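Local coordinates for transcriptional activator PlcR protein (Bacillus thuringiensis, PDB 3U3W) that activates transcription of virulence genes in response to the quorum-sensing peptide PapR, probably by binding DNA through its helix-turn-helix domain, at residues 170-182 against 195-209. Numbering follows the deposited sequence.
Sequences YLKKGIDLFEQIL and DVKVRYNHAKALYLD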
ATOM      1  N   TYR A 170     -25.282 -15.736 -15.003  1.00 44.50           N
ATOM      2  CA  TYR A 170     -24.610 -16.912 -14.441  1.00 38.00           C
ATOM      3  C   TYR A 170     -24.176 -16.719 -12.979  1.00 33.11           C
ATOM      4  O   TYR A 170     -23.005 -16.901 -12.634  1.00 32.29           O
ATOM      5  CB  TYR A 170     -23.419 -17.294 -15.318  1.00 31.69           C
ATOM      6  CG  TYR A 170     -23.848 -17.715 -16.688  1.00 45.74           C
ATOM      7  CD1 TYR A 170     -24.163 -19.040 -16.954  1.00 56.22           C
ATOM      8  CD2 TYR A 170     -23.972 -16.790 -17.716  1.00 48.90           C
ATOM      9  CE1 TYR A 170     -24.577 -19.434 -18.209  1.00 54.43           C
ATOM     10  CE2 TYR A 170     -24.380 -17.173 -18.978  1.00 43.55           C
ATOM     11  CZ  TYR A 170     -24.688 -18.501 -19.217  1.00 63.61           C
ATOM     12  OH  TYR A 170     -25.101 -18.904 -20.468  1.00 80.76           O
ATOM     13  N   LEU A 171     -25.141 -16.369 -12.134  1.00 30.84           N
ATOM     14  CA  LEU A 171     -24.898 -16.108 -10.724  1.00 31.17           C
ATOM     15  C   LEU A 171     -24.156 -17.238 -10.011  1.00 36.00           C
ATOM     16  O   LEU A 171     -23.166 -17.005  -9.319  1.00 39.04           O
ATOM     17  CB  LEU A 171     -26.205 -15.769 -10.011  1.00 24.64           C
ATOM     18  CG  LEU A 171     -26.792 -14.457 -10.534  1.00 31.41           C
ATOM     19  CD1 LEU A 171     -28.111 -14.138  -9.881  1.00 32.22           C
ATOM     20  CD2 LEU A 171     -25.799 -13.326 -10.289  1.00 35.43           C
ATOM     21  N   LYS A 172     -24.606 -18.465 -10.195  1.00 37.79           N
ATOM     22  CA  LYS A 172     -23.957 -19.568  -9.512  1.00 39.97           C
ATOM     23  C   LYS A 172     -22.483 -19.671  -9.905  1.00 36.52           C
ATOM     24  O   LYS A 172     -21.609 -19.848  -9.060  1.00 39.18           O
ATOM     25  CB  LYS A 172     -24.682 -20.886  -9.782  1.00 37.45           C
ATOM     26  CG  LYS A 172     -24.055 -22.069  -9.051  1.00 56.33           C
ATOM     27  CD  LYS A 172     -24.391 -23.397  -9.722  1.00 65.39           C
ATOM     28  CE  LYS A 172     -24.231 -24.553  -8.743  1.00 86.09           C
ATOM     29  NZ  LYS A 172     -25.185 -24.443  -7.585  1.00 83.13           N
ATOM     30  N   LYS A 173     -22.198 -19.561 -11.191  1.00 35.46           N
ATOM     31  CA  LYS A 173     -20.821 -19.680 -11.621  1.00 38.33           C
ATOM     32  C   LYS A 173     -19.998 -18.507 -11.067  1.00 41.96           C
ATOM     33  O   LYS A 173     -18.854 -18.683 -10.651  1.00 32.05           O
ATOM     34  CB  LYS A 173     -20.743 -19.753 -13.143  1.00 48.59           C
ATOM     35  CG  LYS A 173     -20.033 -20.992 -13.681  1.00 48.47           C
ATOM     36  CD  LYS A 173     -20.191 -21.067 -15.203  1.00 62.72           C
ATOM     37  CE  LYS A 173     -19.759 -22.414 -15.776  1.00 78.67           C
ATOM     38  NZ  LYS A 173     -20.089 -22.533 -17.239  1.00 77.13           N
ATOM     39  N   GLY A 174     -20.597 -17.320 -11.041  1.00 30.88           N
ATOM     40  CA  GLY A 174     -19.900 -16.139 -10.578  1.00 28.87           C
ATOM     41  C   GLY A 174     -19.603 -16.213  -9.095  1.00 34.85           C
ATOM     42  O   GLY A 174     -18.465 -16.006  -8.656  1.00 29.62           O
ATOM     43  N   ILE A 175     -20.643 -16.522  -8.324  1.00 33.58           N
ATOM     44  CA  ILE A 175     -20.516 -16.676  -6.880  1.00 32.04           C
ATOM     45  C   ILE A 175     -19.468 -17.733  -6.493  1.00 34.51           C
ATOM     46  O   ILE A 175     -18.657 -17.506  -5.602  1.00 32.39           O
ATOM     47  CB  ILE A 175     -21.883 -16.934  -6.231  1.00 32.50           C
ATOM     48  CG1 ILE A 175     -22.687 -15.618  -6.205  1.00 30.99           C
ATOM     49  CG2 ILE A 175     -21.698 -17.533  -4.850  1.00 27.26           C
ATOM     50  CD1 ILE A 175     -24.221 -15.779  -6.057  1.00 25.91           C
ATOM     51  N   ASP A 176     -19.468 -18.866  -7.183  0.59 30.98           N
ATOM     52  CA  ASP A 176     -18.482 -19.902  -6.909  0.59 30.71           C
ATOM     53  C   ASP A 176     -17.058 -19.453  -7.246  0.59 34.65           C
ATOM     54  O   ASP A 176     -16.112 -19.854  -6.578  0.59 37.23           O
ATOM     55  CB  ASP A 176     -18.838 -21.214  -7.633  0.59 38.96           C
ATOM     56  CG  ASP A 176     -19.910 -22.033  -6.895  0.59 44.95           C
ATOM     57  OD1 ASP A 176     -19.935 -22.034  -5.637  0.59 39.84           O
ATOM     58  OD2 ASP A 176     -20.727 -22.687  -7.580  0.59 50.50           O
ATOM     59  N   LEU A 177     -16.905 -18.616  -8.272  1.00 33.92           N
ATOM     60  CA  LEU A 177     -15.596 -18.101  -8.646  1.00 26.88           C
ATOM     61  C   LEU A 177     -15.101 -17.055  -7.635  1.00 34.42           C
ATOM     62  O   LEU A 177     -13.926 -17.043  -7.266  1.00 27.37           O
ATOM     63  CB  LEU A 177     -15.581 -17.569 -10.083  1.00 27.18           C
ATOM     64  CG  LEU A 177     -14.205 -17.068 -10.556  1.00 44.68           C
ATOM     65  CD1 LEU A 177     -13.049 -17.972 -10.090  1.00 39.16           C
ATOM     66  CD2 LEU A 177     -14.141 -16.863 -12.075  1.00 30.95           C
ATOM     67  N   PHE A 178     -16.004 -16.203  -7.162  1.00 26.16           N
ATOM     68  CA  PHE A 178     -15.668 -15.275  -6.087  1.00 23.63           C
ATOM     69  C   PHE A 178     -15.168 -16.006  -4.841  1.00 38.92           C
ATOM     70  O   PHE A 178     -14.126 -15.646  -4.268  1.00 29.48           O
ATOM     71  CB  PHE A 178     -16.865 -14.385  -5.738  1.00 22.97           C
ATOM     72  CG  PHE A 178     -17.148 -13.352  -6.778  1.00 20.68           C
ATOM     73  CD1 PHE A 178     -16.118 -12.527  -7.252  1.00 23.96           C
ATOM     74  CD2 PHE A 178     -18.419 -13.207  -7.311  1.00 18.70           C
ATOM     75  CE1 PHE A 178     -16.356 -11.578  -8.240  1.00 20.43           C
ATOM     76  CE2 PHE A 178     -18.665 -12.255  -8.292  1.00 24.84           C
ATOM     77  CZ  PHE A 178     -17.623 -11.436  -8.755  1.00 24.35           C
ATOM     78  N   GLU A 179     -15.901 -17.036  -4.422  1.00 37.96           N
ATOM     79  CA  GLU A 179     -15.477 -17.829  -3.277  1.00 33.31           C
ATOM     80  C   GLU A 179     -14.096 -18.446  -3.505  1.00 29.18           C
ATOM     81  O   GLU A 179     -13.291 -18.476  -2.589  1.00 36.33           O
ATOM     82  CB  GLU A 179     -16.501 -18.906  -2.937  1.00 33.63           C
ATOM     83  CG  GLU A 179     -17.844 -18.363  -2.472  1.00 39.82           C
ATOM     84  CD  GLU A 179     -18.809 -19.480  -2.109  1.00 43.64           C
ATOM     85  OE1 GLU A 179     -18.501 -20.648  -2.422  1.00 36.73           O
ATOM     86  OE2 GLU A 179     -19.864 -19.193  -1.501  1.00 43.47           O
ATOM     87  N   GLN A 180     -13.811 -18.928  -4.711  1.00 30.61           N
ATOM     88  CA  GLN A 180     -12.478 -19.479  -4.983  1.00 33.23           C
ATOM     89  C   GLN A 180     -11.385 -18.427  -4.845  1.00 36.57           C
ATOM     90  O   GLN A 180     -10.299 -18.737  -4.365  1.00 37.57           O
ATOM     91  CB  GLN A 180     -12.376 -20.067  -6.383  1.00 26.36           C
ATOM     92  CG  GLN A 180     -12.809 -21.499  -6.564  1.00 49.44           C
ATOM     93  CD  GLN A 180     -12.867 -21.856  -8.045  1.00 73.17           C
ATOM     94  OE1 GLN A 180     -13.927 -22.221  -8.565  1.00 70.41           O
ATOM     95  NE2 GLN A 180     -11.731 -21.716  -8.740  1.00 65.22           N
ATOM     96  N   ILE A 181     -11.660 -17.203  -5.304  1.00 33.45           N
ATOM     97  CA  ILE A 181     -10.686 -16.103  -5.206  1.00 37.20           C
ATOM     98  C   ILE A 181     -10.377 -15.738  -3.753  1.00 26.37           C
ATOM     99  O   ILE A 181      -9.211 -15.613  -3.368  1.00 38.14           O
ATOM    100  CB  ILE A 181     -11.124 -14.829  -5.998  1.00 32.85           C
ATOM    101  CG1 ILE A 181     -11.223 -15.132  -7.490  1.00 23.17           C
ATOM    102  CG2 ILE A 181     -10.146 -13.672  -5.758  1.00 25.10           C
ATOM    103  CD1 ILE A 181     -12.151 -14.212  -8.253  1.00 19.15           C
ATOM    104  N   LEU A 182     -11.415 -15.575  -2.940  1.00 29.96           N
ATOM    105  CA  LEU A 182     -11.225 -15.286  -1.515  1.00 33.18           C
ATOM    106  C   LEU A 182     -10.398 -16.360  -0.818  1.00 36.57           C
ATOM    107  O   LEU A 182      -9.621 -16.055   0.085  1.00 33.16           O
ATOM    108  CB  LEU A 182     -12.568 -15.107  -0.804  1.00 25.99           C
ATOM    109  CG  LEU A 182     -13.340 -13.888  -1.330  1.00 34.39           C
ATOM    110  CD1 LEU A 182     -14.772 -13.845  -0.812  1.00 29.91           C
ATOM    111  CD2 LEU A 182     -12.588 -12.592  -1.011  1.00 28.96           C
ATOM    112  N   ASP A 195      -9.060  -7.842  -1.645  1.00 20.32           N
ATOM    113  CA  ASP A 195     -10.029  -8.538  -0.810  1.00 23.54           C
ATOM    114  C   ASP A 195     -11.327  -7.731  -0.717  1.00 30.99           C
ATOM    115  O   ASP A 195     -12.424  -8.282  -0.843  1.00 27.13           O
ATOM    116  CB  ASP A 195      -9.427  -8.718   0.592  1.00 26.04           C
ATOM    117  CG  ASP A 195     -10.067  -9.858   1.392  1.00 55.55           C
ATOM    118  OD1 ASP A 195      -9.410 -10.914   1.534  1.00 72.87           O
ATOM    119  OD2 ASP A 195     -11.200  -9.697   1.906  1.00 42.91           O
ATOM    120  N   VAL A 196     -11.202  -6.424  -0.491  1.00 22.25           N
ATOM    121  CA  VAL A 196     -12.374  -5.578  -0.355  1.00 20.53           C
ATOM    122  C   VAL A 196     -13.131  -5.534  -1.675  1.00 29.40           C
ATOM    123  O   VAL A 196     -14.364  -5.553  -1.709  1.00 28.48           O
ATOM    124  CB  VAL A 196     -12.006  -4.129   0.066  1.00 30.54           C
ATOM    125  CG1 VAL A 196     -13.176  -3.196  -0.131  1.00 18.63           C
ATOM    126  CG2 VAL A 196     -11.542  -4.091   1.504  1.00 23.36           C
ATOM    127  N   LYS A 197     -12.383  -5.461  -2.768  1.00 21.22           N
ATOM    128  CA  LYS A 197     -12.991  -5.362  -4.063  1.00 20.44           C
ATOM    129  C   LYS A 197     -13.754  -6.660  -4.411  1.00 29.06           C
ATOM    130  O   LYS A 197     -14.894  -6.608  -4.880  1.00 18.88           O
ATOM    131  CB  LYS A 197     -11.931  -5.055  -5.119  1.00 24.36           C
ATOM    132  CG  LYS A 197     -12.481  -5.149  -6.524  1.00 26.48           C
ATOM    133  CD  LYS A 197     -11.387  -5.117  -7.571  1.00 25.69           C
ATOM    134  CE  LYS A 197     -10.819  -3.719  -7.731  1.00 35.10           C
ATOM    135  NZ  LYS A 197      -9.823  -3.675  -8.828  1.00 45.49           N
ATOM    136  N   VAL A 198     -13.113  -7.809  -4.191  1.00 18.44           N
ATOM    137  CA  VAL A 198     -13.756  -9.103  -4.432  1.00 23.04           C
ATOM    138  C   VAL A 198     -15.008  -9.271  -3.580  1.00 27.83           C
ATOM    139  O   VAL A 198     -16.033  -9.726  -4.078  1.00 30.28           O
ATOM    140  CB  VAL A 198     -12.822 -10.316  -4.161  1.00 26.40           C
ATOM    141  CG1 VAL A 198     -13.564 -11.627  -4.449  1.00 21.83           C
ATOM    142  CG2 VAL A 198     -11.565 -10.228  -4.992  1.00 19.79           C
ATOM    143  N   ARG A 199     -14.937  -8.916  -2.298  1.00 25.59           N
ATOM    144  CA  ARG A 199     -16.131  -9.025  -1.452  1.00 23.37           C
ATOM    145  C   ARG A 199     -17.270  -8.148  -1.953  1.00 28.15           C
ATOM    146  O   ARG A 199     -18.448  -8.513  -1.852  1.00 26.12           O
ATOM    147  CB  ARG A 199     -15.835  -8.733   0.014  1.00 21.85           C
ATOM    148  CG  ARG A 199     -14.951  -9.770   0.656  1.00 27.11           C
ATOM    149  CD  ARG A 199     -14.866  -9.599   2.169  1.00 27.95           C
ATOM    150  NE  ARG A 199     -13.929 -10.580   2.710  1.00 31.44           N
ATOM    151  CZ  ARG A 199     -14.253 -11.824   3.052  1.00 40.97           C
ATOM    152  NH1 ARG A 199     -15.514 -12.258   2.940  1.00 33.64           N
ATOM    153  NH2 ARG A 199     -13.313 -12.640   3.510  1.00 38.07           N
ATOM    154  N   TYR A 200     -16.919  -7.004  -2.526  1.00 29.12           N
ATOM    155  CA  TYR A 200     -17.934  -6.099  -3.042  1.00 24.05           C
ATOM    156  C   TYR A 200     -18.659  -6.690  -4.245  1.00 29.90           C
ATOM    157  O   TYR A 200     -19.887  -6.591  -4.344  1.00 24.30           O
ATOM    158  CB  TYR A 200     -17.316  -4.776  -3.429  1.00 18.53           C
ATOM    159  CG  TYR A 200     -18.266  -3.829  -4.117  1.00 19.45           C
ATOM    160  CD1 TYR A 200     -19.256  -3.164  -3.402  1.00 16.57           C
ATOM    161  CD2 TYR A 200     -18.163  -3.588  -5.478  1.00 21.54           C
ATOM    162  CE1 TYR A 200     -20.114  -2.288  -4.023  1.00 19.17           C
ATOM    163  CE2 TYR A 200     -19.016  -2.701  -6.118  1.00 19.95           C
ATOM    164  CZ  TYR A 200     -19.985  -2.053  -5.387  1.00 24.29           C
ATOM    165  OH  TYR A 200     -20.822  -1.162  -6.021  1.00 19.67           O
ATOM    166  N   ASN A 201     -17.889  -7.279  -5.159  1.00 26.66           N
ATOM    167  CA  ASN A 201     -18.437  -7.834  -6.390  1.00 22.15           C
ATOM    168  C   ASN A 201     -19.266  -9.041  -6.014  1.00 23.63           C
ATOM    169  O   ASN A 201     -20.386  -9.204  -6.476  1.00 28.04           O
ATOM    170  CB  ASN A 201     -17.319  -8.227  -7.364  1.00 17.27           C
ATOM    171  CG  ASN A 201     -16.608  -7.021  -7.990  1.00 26.82           C
ATOM    172  OD1 ASN A 201     -17.209  -5.956  -8.195  1.00 23.04           O
ATOM    173  ND2 ASN A 201     -15.317  -7.194  -8.310  1.00 21.44           N
ATOM    174  N   HIS A 202     -18.697  -9.868  -5.143  1.00 25.49           N
ATOM    175  CA  HIS A 202     -19.378 -11.010  -4.546  1.00 27.35           C
ATOM    176  C   HIS A 202     -20.704 -10.583  -3.909  1.00 27.41           C
ATOM    177  O   HIS A 202     -21.730 -11.231  -4.122  1.00 24.02           O
ATOM    178  CB  HIS A 202     -18.466 -11.657  -3.501  1.00 22.53           C
ATOM    179  CG  HIS A 202     -18.974 -12.956  -2.972  1.00 32.02           C
ATOM    180  ND1 HIS A 202     -18.403 -13.595  -1.891  1.00 33.52           N
ATOM    181  CD2 HIS A 202     -19.994 -13.747  -3.380  1.00 36.90           C
ATOM    182  CE1 HIS A 202     -19.060 -14.716  -1.648  1.00 34.00           C
ATOM    183  NE2 HIS A 202     -20.027 -14.834  -2.540  1.00 36.59           N
ATOM    184  N   ALA A 203     -20.683  -9.489  -3.145  1.00 24.36           N
ATOM    185  CA  ALA A 203     -21.902  -8.989  -2.510  1.00 21.26           C
ATOM    186  C   ALA A 203     -22.942  -8.626  -3.552  1.00 30.73           C
ATOM    187  O   ALA A 203     -24.112  -8.935  -3.376  1.00 27.00           O
ATOM    188  CB  ALA A 203     -21.618  -7.811  -1.634  1.00 26.30           C
ATOM    189  N   LYS A 204     -22.515  -7.980  -4.639  1.00 22.95           N
ATOM    190  CA  LYS A 204     -23.434  -7.617  -5.708  1.00 30.73           C
ATOM    191  C   LYS A 204     -24.100  -8.858  -6.311  1.00 26.84           C
ATOM    192  O   LYS A 204     -25.307  -8.871  -6.508  1.00 30.47           O
ATOM    193  CB  LYS A 204     -22.739  -6.789  -6.804  1.00 28.31           C
ATOM    194  CG  LYS A 204     -22.413  -5.350  -6.401  1.00 34.95           C
ATOM    195  CD  LYS A 204     -21.651  -4.628  -7.525  1.00 30.26           C
ATOM    196  CE  LYS A 204     -22.503  -4.505  -8.777  1.00 23.86           C
ATOM    197  NZ  LYS A 204     -23.707  -3.700  -8.475  1.00 35.63           N
ATOM    198  N   ALA A 205     -23.296  -9.876  -6.604  1.00 24.33           N
ATOM    199  CA  ALA A 205     -23.778 -11.160  -7.111  1.00 30.81           C
ATOM    200  C   ALA A 205     -24.764 -11.896  -6.160  1.00 31.74           C
ATOM    201  O   ALA A 205     -25.785 -12.420  -6.604  1.00 30.17           O
ATOM    202  CB  ALA A 205     -22.587 -12.066  -7.486  1.00 22.60           C
ATOM    203  N   LEU A 206     -24.445 -11.933  -4.869  1.00 29.57           N
ATOM    204  CA  LEU A 206     -25.337 -12.496  -3.860  1.00 27.52           C
ATOM    205  C   LEU A 206     -26.666 -11.756  -3.860  1.00 37.70           C
ATOM    206  O   LEU A 206     -27.739 -12.378  -3.801  1.00 32.18           O
ATOM    207  CB  LEU A 206     -24.686 -12.464  -2.461  1.00 26.51           C
ATOM    208  CG  LEU A 206     -23.479 -13.413  -2.323  1.00 33.64           C
ATOM    209  CD1 LEU A 206     -22.527 -13.040  -1.196  1.00 25.16           C
ATOM    210  CD2 LEU A 206     -23.940 -14.865  -2.174  1.00 29.05           C
ATOM    211  N   TYR A 207     -26.595 -10.429  -3.935  1.00 34.57           N
ATOM    212  CA  TYR A 207     -27.797  -9.610  -3.977  1.00 28.99           C
ATOM    213  C   TYR A 207     -28.632  -9.930  -5.228  1.00 35.77           C
ATOM    214  O   TYR A 207     -29.852 -10.022  -5.154  1.00 33.44           O
ATOM    215  CB  TYR A 207     -27.432  -8.129  -3.940  1.00 22.66           C
ATOM    216  CG  TYR A 207     -28.611  -7.166  -3.930  1.00 24.60           C
ATOM    217  CD1 TYR A 207     -29.351  -6.912  -5.093  1.00 32.67           C
ATOM    218  CD2 TYR A 207     -28.968  -6.490  -2.763  1.00 18.59           C
ATOM    219  CE1 TYR A 207     -30.417  -6.019  -5.082  1.00 29.35           C
ATOM    220  CE2 TYR A 207     -30.032  -5.615  -2.739  1.00 28.47           C
ATOM    221  CZ  TYR A 207     -30.751  -5.375  -3.902  1.00 28.95           C
ATOM    222  OH  TYR A 207     -31.804  -4.485  -3.864  1.00 49.24           O
ATOM    223  N   LEU A 208     -27.983 -10.097  -6.376  1.00 31.72           N
ATOM    224  CA  LEU A 208     -28.730 -10.358  -7.609  1.00 30.26           C
ATOM    225  C   LEU A 208     -29.423 -11.724  -7.520  1.00 46.42           C
ATOM    226  O   LEU A 208     -30.452 -11.947  -8.158  1.00 32.65           O
ATOM    227  CB  LEU A 208     -27.826 -10.289  -8.847  1.00 27.82           C
ATOM    228  CG  LEU A 208     -27.327  -8.905  -9.289  1.00 43.20           C
ATOM    229  CD1 LEU A 208     -26.305  -9.034 -10.418  1.00 26.59           C
ATOM    230  CD2 LEU A 208     -28.492  -7.983  -9.711  1.00 24.40           C
ATOM    231  N   ASP A 209     -28.842 -12.614  -6.712  1.00 37.15           N
ATOM    232  CA  ASP A 209     -29.370 -13.941  -6.436  1.00 30.42           C
ATOM    233  C   ASP A 209     -30.358 -13.946  -5.260  1.00 33.33           C
ATOM    234  O   ASP A 209     -30.743 -15.005  -4.764  1.00 38.25           O
ATOM    235  CB  ASP A 209     -28.213 -14.900  -6.135  1.00 37.99           C
ATOM    236  CG  ASP A 209     -28.508 -16.339  -6.548  1.00 36.06           C
ATOM    237  OD1 ASP A 209     -29.438 -16.547  -7.358  1.00 41.71           O
ATOM    238  OD2 ASP A 209     -27.797 -17.255  -6.072  1.00 36.94           O
TER
HETATM  239  O   HOH W   1     -21.325 -17.311  -1.211  1.00 41.21           O
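F178 and H202 interlock at the middle of the contact. The F178 ring lies against the backbone of the facing helix, with H202 N over its centre. Its CZ meets N201 CB at 3.5 Å. F178 CB sits over one face of the H202 imidazole, 4.1 Å from the ring centroid, a CH-pi contact. The two rings are near parallel, at 26°, but barely overlap. H202 has CG anti to its backbone N (chi1 -171°), which lays the imidazole among I175, F178, E179 and L182. L206 CD1 lies over the opposite face, near its rim. A water in plane at the imidazole edge is hydrogen-bonded to H202 NE2, whereas the buried H202 ND1 has no polar partner. At one end, L182 is a knob among D195, V198, R199 and H202; its CD2 meets V198 CG1 at 3.7 Å. L182 CD1 lies over a face of the R199 guanidinium. R199 NE makes a salt bridge to D195 OD2 (3.0 Å), and NH1 a hydrogen bond to Q218 OE1. At the other end, L171 and L208 cross at about a right angle. N201 ND2 bonds N159 OD1 and the bound peptide's backbone, which K197 NZ and K204 NZ also hold. The two consecutive helices run antiparallel at 152°, as in the TPR-like domain of RNPP regulators.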